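PDB 3NPD: putative secreted protein from Pseudomonas aeruginosa, which is of unknown function but is probably a secreted, quorum-sensing-regulated virulence factor of a Pseudomonas-specific family. Local coordinates for residues T77-L82 against L89-T94. Residues are numbered along the deposited sequence; the frame is centred on the assembly and turned at random.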
ATOM      1  N   THR A  77       4.270   2.476  13.345  1.00 17.27           N
ATOM      2  CA  THR A  77       3.356   2.661  14.483  1.00 22.12           C
ATOM      3  C   THR A  77       1.965   3.040  14.045  1.00 22.13           C
ATOM      4  O   THR A  77       1.000   2.495  14.561  1.00 19.76           O
ATOM      5  CB  THR A  77       3.892   3.727  15.482  1.00 22.88           C
ATOM      6  OG1 THR A  77       5.206   3.376  15.875  1.00 27.30           O
ATOM      7  CG2 THR A  77       3.016   3.808  16.724  1.00 26.44           C
ATOM      8  N   GLY A  78       1.868   3.977  13.101  1.00 19.38           N
ATOM      9  CA  GLY A  78       0.574   4.420  12.583  1.00 20.14           C
ATOM     10  C   GLY A  78      -0.152   3.333  11.801  1.00 17.83           C
ATOM     11  O   GLY A  78      -1.365   3.193  11.933  1.00 18.17           O
ATOM     12  N   TYR A  79       0.578   2.570  10.983  1.00 16.33           N
ATOM     13  CA  TYR A  79      -0.071   1.462  10.267  1.00 18.30           C
ATOM     14  C   TYR A  79      -0.550   0.389  11.214  1.00 15.50           C
ATOM     15  O   TYR A  79      -1.636  -0.168  10.997  1.00 15.95           O
ATOM     16  CB  TYR A  79       0.800   0.881   9.143  1.00 17.26           C
ATOM     17  CG  TYR A  79       1.070   1.794   7.968  1.00 15.93           C
ATOM     18  CD1 TYR A  79       0.307   2.961   7.727  1.00 22.31           C
ATOM     19  CD2 TYR A  79       2.110   1.506   7.070  1.00 18.50           C
ATOM     20  CE1 TYR A  79       0.561   3.794   6.634  1.00 20.92           C
ATOM     21  CE2 TYR A  79       2.353   2.354   5.925  1.00 19.39           C
ATOM     22  CZ  TYR A  79       1.568   3.503   5.752  1.00 21.41           C
ATOM     23  OH  TYR A  79       1.764   4.367   4.700  1.00 26.36           O
ATOM     24  N   ARG A  80       0.223   0.099  12.265  1.00 18.32           N
ATOM     25  CA  ARG A  80      -0.150  -0.898  13.252  1.00 17.27           C
ATOM     26  C   ARG A  80      -1.499  -0.519  13.907  1.00 18.27           C
ATOM     27  O   ARG A  80      -2.318  -1.392  14.160  1.00 16.65           O
ATOM     28  CB  ARG A  80       0.927  -1.055  14.308  1.00 19.51           C
ATOM     29  CG  ARG A  80       2.169  -1.843  13.848  1.00 20.76           C
ATOM     30  CD  ARG A  80       3.173  -1.917  15.024  1.00 31.26           C
ATOM     31  NE  ARG A  80       2.781  -2.856  16.087  1.00 46.20           N
ATOM     32  CZ  ARG A  80       2.824  -4.202  16.023  1.00 48.46           C
ATOM     33  NH1 ARG A  80       3.209  -4.855  14.913  1.00 45.05           N
ATOM     34  NH2 ARG A  80       2.450  -4.914  17.092  1.00 52.68           N
ATOM     35  N   GLN A  81      -1.713   0.779  14.146  1.00 16.20           N
ATOM     36  CA  GLN A  81      -2.989   1.257  14.703  1.00 16.27           C
ATOM     37  C   GLN A  81      -4.158   0.951  13.764  1.00 15.66           C
ATOM     38  O   GLN A  81      -5.266   0.672  14.233  1.00 15.51           O
ATOM     39  CB  GLN A  81      -2.962   2.745  15.000  1.00 18.85           C
ATOM     40  CG  GLN A  81      -2.028   3.111  16.087  1.00 23.86           C
ATOM     41  CD  GLN A  81      -1.764   4.596  16.216  1.00 32.95           C
ATOM     42  OE1 GLN A  81      -2.311   5.417  15.491  1.00 35.01           O
ATOM     43  NE2 GLN A  81      -0.894   4.940  17.156  1.00 33.08           N
ATOM     44  N   LEU A  82      -3.917   1.081  12.451  1.00 14.89           N
ATOM     45  CA  LEU A  82      -4.951   0.780  11.481  1.00 13.42           C
ATOM     46  C   LEU A  82      -5.260  -0.729  11.423  1.00 14.98           C
ATOM     47  O   LEU A  82      -6.421  -1.144  11.425  1.00 14.29           O
ATOM     48  CB  LEU A  82      -4.585   1.359  10.100  1.00 13.09           C
ATOM     49  CG  LEU A  82      -4.311   2.869  10.077  1.00 18.59           C
ATOM     50  CD1 LEU A  82      -4.021   3.273   8.622  1.00 20.80           C
ATOM     51  CD2 LEU A  82      -5.469   3.703  10.654  1.00 20.75           C
ATOM     52  N   LEU A  89      -3.469  -2.994   4.872  1.00 14.31           N
ATOM     53  CA  LEU A  89      -2.527  -2.145   4.136  1.00 14.35           C
ATOM     54  C   LEU A  89      -2.228  -2.870   2.826  1.00 13.01           C
ATOM     55  O   LEU A  89      -1.755  -3.990   2.828  1.00 13.13           O
ATOM     56  CB  LEU A  89      -1.250  -1.831   4.950  1.00 14.76           C
ATOM     57  CG  LEU A  89      -1.128  -0.399   5.452  1.00 27.34           C
ATOM     58  CD1 LEU A  89      -1.090   0.661   4.293  1.00 25.28           C
ATOM     59  CD2 LEU A  89      -2.276  -0.192   6.480  1.00 25.99           C
ATOM     60  N   THR A  90      -2.447  -2.190   1.710  1.00 13.30           N
ATOM     61  CA  THR A  90      -2.225  -2.753   0.386  1.00 13.78           C
ATOM     62  C   THR A  90      -1.218  -1.904  -0.376  1.00 13.94           C
ATOM     63  O   THR A  90      -1.392  -0.689  -0.454  1.00 13.55           O
ATOM     64  CB  THR A  90      -3.529  -2.798  -0.411  1.00 16.30           C
ATOM     65  OG1 THR A  90      -4.426  -3.652   0.296  1.00 15.80           O
ATOM     66  CG2 THR A  90      -3.298  -3.329  -1.876  1.00 13.45           C
ATOM     67  N   TYR A  91      -0.211  -2.545  -0.959  1.00 13.76           N
ATOM     68  CA  TYR A  91       0.740  -1.896  -1.865  1.00 14.76           C
ATOM     69  C   TYR A  91       0.416  -2.367  -3.249  1.00 13.57           C
ATOM     70  O   TYR A  91       0.474  -3.567  -3.530  1.00 14.95           O
ATOM     71  CB  TYR A  91       2.193  -2.247  -1.542  1.00 13.31           C
ATOM     72  CG  TYR A  91       2.578  -1.552  -0.321  1.00 15.50           C
ATOM     73  CD1 TYR A  91       3.056  -0.235  -0.393  1.00 15.12           C
ATOM     74  CD2 TYR A  91       2.347  -2.111   0.920  1.00 19.43           C
ATOM     75  CE1 TYR A  91       3.324   0.496   0.733  1.00 22.01           C
ATOM     76  CE2 TYR A  91       2.634  -1.395   2.075  1.00 32.81           C
ATOM     77  CZ  TYR A  91       3.141  -0.089   1.973  1.00 29.67           C
ATOM     78  OH  TYR A  91       3.448   0.649   3.092  1.00 30.68           O
ATOM     79  N   SER A  92       0.099  -1.424  -4.137  1.00 12.46           N
ATOM     80  CA  SER A  92      -0.185  -1.708  -5.541  1.00 13.15           C
ATOM     81  C   SER A  92       0.873  -1.049  -6.394  1.00 13.49           C
ATOM     82  O   SER A  92       0.899   0.176  -6.555  1.00 12.94           O
ATOM     83  CB  SER A  92      -1.610  -1.259  -5.911  1.00 14.71           C
ATOM     84  OG  SER A  92      -1.839  -1.377  -7.302  1.00 13.19           O
ATOM     85  N   PHE A  93       1.754  -1.876  -6.938  1.00 13.10           N
ATOM     86  CA  PHE A  93       2.821  -1.415  -7.857  1.00 12.31           C
ATOM     87  C   PHE A  93       2.414  -1.714  -9.271  1.00 12.46           C
ATOM     88  O   PHE A  93       1.991  -2.847  -9.596  1.00 14.88           O
ATOM     89  CB  PHE A  93       4.121  -2.154  -7.590  1.00 13.55           C
ATOM     90  CG  PHE A  93       4.746  -1.875  -6.259  1.00 16.25           C
ATOM     91  CD1 PHE A  93       4.391  -2.635  -5.128  1.00 14.74           C
ATOM     92  CD2 PHE A  93       5.742  -0.890  -6.117  1.00 20.00           C
ATOM     93  CE1 PHE A  93       4.997  -2.379  -3.890  1.00 19.80           C
ATOM     94  CE2 PHE A  93       6.328  -0.644  -4.874  1.00 21.63           C
ATOM     95  CZ  PHE A  93       5.951  -1.378  -3.778  1.00 17.70           C
ATOM     96  N   THR A  94       2.534  -0.716 -10.141  1.00 12.17           N
ATOM     97  CA  THR A  94       2.270  -0.855 -11.575  1.00 13.87           C
ATOM     98  C   THR A  94       3.464  -0.304 -12.366  1.00 14.88           C
ATOM     99  O   THR A  94       4.262   0.449 -11.834  1.00 14.86           O
ATOM    100  CB  THR A  94       0.955  -0.144 -11.937  1.00 16.34           C
ATOM    101  OG1 THR A  94       1.083   1.251 -11.671  1.00 15.31           O
ATOM    102  CG2 THR A  94      -0.235  -0.766 -11.132  1.00 19.46           C
TER
HETATM  103  O   HOH W   1       3.243   3.255   2.695  1.00 24.31           O
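Leu-89 lies on the ring of Tyr-79, and this CH-pi contact carries most of the meeting between helix 77-83 and the start of strand 88-95. Its CD1 methyl sits 4.0 Å from the centroid of the Tyr-79 ring, only 6° off the ring normal, so that the methyl is placed over the middle of one face. The branch carbon follows the same face toward the ring's root, with Leu-89 CG 4.0 Å from Tyr-79 CG. The two side chains cross at about a right angle. Leu-89 also reaches the next turn of the helix, where its CD2 lies 4.4 Å from Leu-82 CD1, a looser apolar contact. Leu-82 in turn touches Leu-13 and Val-16 of helix 4-21 and Leu-44 of strand 43-50.

In this mixed, mainly antiparallel sheet with helices, helix 77-83 is the last of three (52-60, 62-74, 77-83) in the beta-alpha-beta crossover from strand 43-50 to its parallel neighbour 88-95, which pairs antiparallel with 101-107 on its other edge. The axes of segments 77-82 and 89-94 come within 10.8 Å, with 117° between their N-to-C directions.

The polar part is carried by the two tyrosines, which come from opposite directions. The Tyr-91 hydroxyl approaches the Tyr-79 ring obliquely, its OH 3.5 Å from Tyr-79 CE2. With chi1 of -73°, CG of Tyr-91 stands anti to the carbonyl carbon, and from there the ring extends its hydroxyl toward the helix. One water joins the two phenols, 2.7 Å from Tyr-79 OH and 2.6 Å from Tyr-91 OH; no direct hydrogen bond crosses between the segments. The Tyr-91 side chain also packs on Leu-69 and Val-73 of helix 62-74 and approaches a bound cyclohexylpropylsulfonic acid, probably from the crystallisation liquor.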